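Local structure of alpha-1,4-endofucoidanase (6DLH) at residues G371-G376 with E414-G419. The protein is an endo-acting glycoside hydrolase of family GH107 that hydrolyses alpha-1,4 linkages within fucoidan by a retaining mechanism, and this chain joins its catalytic domain to putative Ig-like domains. Numbering follows the deposited sequence.
Sequences GIVNGG and EFQSPG. With CA (calcium ion), chain I.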
loop_
_atom_site.group_PDB
_atom_site.type_symbol
_atom_site.label_atom_id
_atom_site.label_comp_id
_atom_site.label_asym_id
_atom_site.label_seq_id
_atom_site.Cartn_x
_atom_site.Cartn_y
_atom_site.Cartn_z
ATOM N N GLY A 371 6.351 23.218 14.607
ATOM C CA GLY A 371 7.249 22.074 14.562
ATOM C C GLY A 371 8.297 22.144 13.446
ATOM O O GLY A 371 9.413 21.670 13.642
ATOM N N ILE A 372 7.940 22.698 12.273
ATOM C CA ILE A 372 8.769 22.513 11.086
ATOM C C ILE A 372 9.371 23.823 10.565
ATOM O O ILE A 372 10.439 23.797 9.957
ATOM C CB ILE A 372 8.068 21.698 9.969
ATOM C CG1 ILE A 372 6.990 22.493 9.223
ATOM C CG2 ILE A 372 7.532 20.374 10.487
ATOM C CD1 ILE A 372 6.410 21.767 8.006
ATOM N N VAL A 373 8.708 24.969 10.766
ATOM C CA VAL A 373 9.254 26.197 10.192
ATOM C C VAL A 373 10.535 26.569 10.942
ATOM O O VAL A 373 10.482 26.997 12.095
ATOM C CB VAL A 373 8.237 27.350 10.160
ATOM C CG1 VAL A 373 8.846 28.624 9.589
ATOM C CG2 VAL A 373 6.990 26.969 9.380
ATOM N N ASN A 374 11.683 26.367 10.276
ATOM C CA ASN A 374 12.997 26.476 10.891
ATOM C C ASN A 374 13.092 25.466 12.035
ATOM O O ASN A 374 13.770 25.707 13.035
ATOM C CB ASN A 374 13.284 27.904 11.375
ATOM C CG ASN A 374 13.134 28.948 10.285
ATOM O OD1 ASN A 374 13.780 28.859 9.249
ATOM N ND2 ASN A 374 12.287 29.939 10.505
ATOM N N GLY A 375 12.392 24.338 11.883
ATOM C CA GLY A 375 12.360 23.315 12.913
ATOM C C GLY A 375 12.791 21.956 12.377
ATOM O O GLY A 375 13.760 21.851 11.625
ATOM N N GLY A 376 12.065 20.914 12.801
ATOM C CA GLY A 376 12.328 19.562 12.345
ATOM C C GLY A 376 11.309 19.122 11.298
ATOM O O GLY A 376 10.861 19.924 10.482
ATOM N N GLU A 414 3.113 30.954 2.251
ATOM C CA GLU A 414 3.381 32.352 2.530
ATOM C C GLU A 414 4.542 32.530 3.510
ATOM O O GLU A 414 5.330 33.460 3.345
ATOM C CB GLU A 414 2.112 33.058 3.011
ATOM C CG GLU A 414 2.292 34.559 3.174
ATOM C CD GLU A 414 1.022 35.313 3.514
ATOM O OE1 GLU A 414 -0.062 34.705 3.428
ATOM O OE2 GLU A 414 1.113 36.512 3.852
ATOM N N PHE A 415 4.665 31.642 4.514
ATOM C CA PHE A 415 5.465 31.971 5.691
ATOM C C PHE A 415 6.695 31.082 5.895
ATOM O O PHE A 415 7.549 31.438 6.700
ATOM C CB PHE A 415 4.588 32.073 6.944
ATOM C CG PHE A 415 3.572 33.193 6.919
ATOM C CD1 PHE A 415 3.971 34.524 6.936
ATOM C CD2 PHE A 415 2.212 32.922 6.876
ATOM C CE1 PHE A 415 3.036 35.550 6.908
ATOM C CE2 PHE A 415 1.275 33.947 6.860
ATOM C CZ PHE A 415 1.688 35.261 6.877
ATOM N N GLN A 416 6.826 29.946 5.199
ATOM C CA GLN A 416 7.934 29.052 5.523
ATOM C C GLN A 416 9.281 29.606 5.044
ATOM O O GLN A 416 10.265 29.508 5.772
ATOM C CB GLN A 416 7.716 27.608 5.071
ATOM C CG GLN A 416 8.886 26.702 5.456
ATOM C CD GLN A 416 8.599 25.219 5.401
ATOM O OE1 GLN A 416 7.637 24.774 4.773
ATOM N NE2 GLN A 416 9.447 24.437 6.052
ATOM N N SER A 417 9.330 30.138 3.812
ATOM C CA SER A 417 10.523 30.775 3.264
ATOM C C SER A 417 10.117 32.019 2.482
ATOM O O SER A 417 9.981 31.963 1.262
ATOM C CB SER A 417 11.304 29.853 2.370
ATOM O OG SER A 417 11.354 28.552 2.920
ATOM N N PRO A 418 9.900 33.167 3.163
ATOM C CA PRO A 418 9.442 34.390 2.495
ATOM C C PRO A 418 10.471 34.968 1.520
ATOM O O PRO A 418 11.626 34.538 1.505
ATOM C CB PRO A 418 9.160 35.341 3.674
ATOM C CG PRO A 418 9.029 34.423 4.882
ATOM C CD PRO A 418 10.041 33.327 4.619
ATOM N N GLY A 419 10.024 35.915 0.678
ATOM C CA GLY A 419 10.921 36.683 -0.173
ATOM C C GLY A 419 11.037 36.128 -1.594
ATOM O O GLY A 419 10.197 36.407 -2.449
HETATM CA CA CA I . 8.561 37.772 -2.729
HETATM O O HOH W 1 11.797 25.640 7.475
HETATM O O HOH W 2 11.486 31.188 7.692
HETATM O O HOH W 3 8.057 39.355 -4.635
#
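Q416 and V373 meet near the C-terminal ends of two helices, and their CA atoms lie 5.6 Å apart. The contact is small and fairly loose, with no direct hydrogen bond between 371-376 and 414-419. V373 packs against backbone: its CG1 stands 4.2 Å from the carbonyl O of Q416 and the same distance from F415 O. The other methyl, CG2, lies beside the aliphatic part of the glutamine, 4.4 Å from Q416 CG. With CG anti to its backbone N (chi1 -179°) and the chain extended beyond it, Q416 reaches past V373 to I372. There its NE2 lies 4.1 Å from I372 O, too far for a hydrogen bond.

Two waters supply the polar link. Water 1 accepts from Q416 NE2 at 3.0 Å and also from the backbone N of N374. The same NE2 donates to the carbonyl O of G44, so two acceptors hold the amide end. Water 2 accepts from N374 ND2 and donates to the Q416 carbonyl O at 2.8 Å. The N374 backbone N is presented by a type II beta turn from I372 to G375, closed by G375 N to I372 O (2.8 Å).

After Q416 the chain leads to G419, whose carbonyl O binds a calcium ion together with D451, E453 and D502. The side chain of Q416 also lies about 4 Å from another calcium ion, near T77 and D79. The contact thus joins the C-terminal regions of helices 361-372 and 399-415. I372 and V373 also touch L412 on the latter helix. Beyond the turn, G376 pairs with G44 through its backbone and leads into strand 377-379 of the parallel sheet, while 414-419 leads out toward the first putative Ig-like domain.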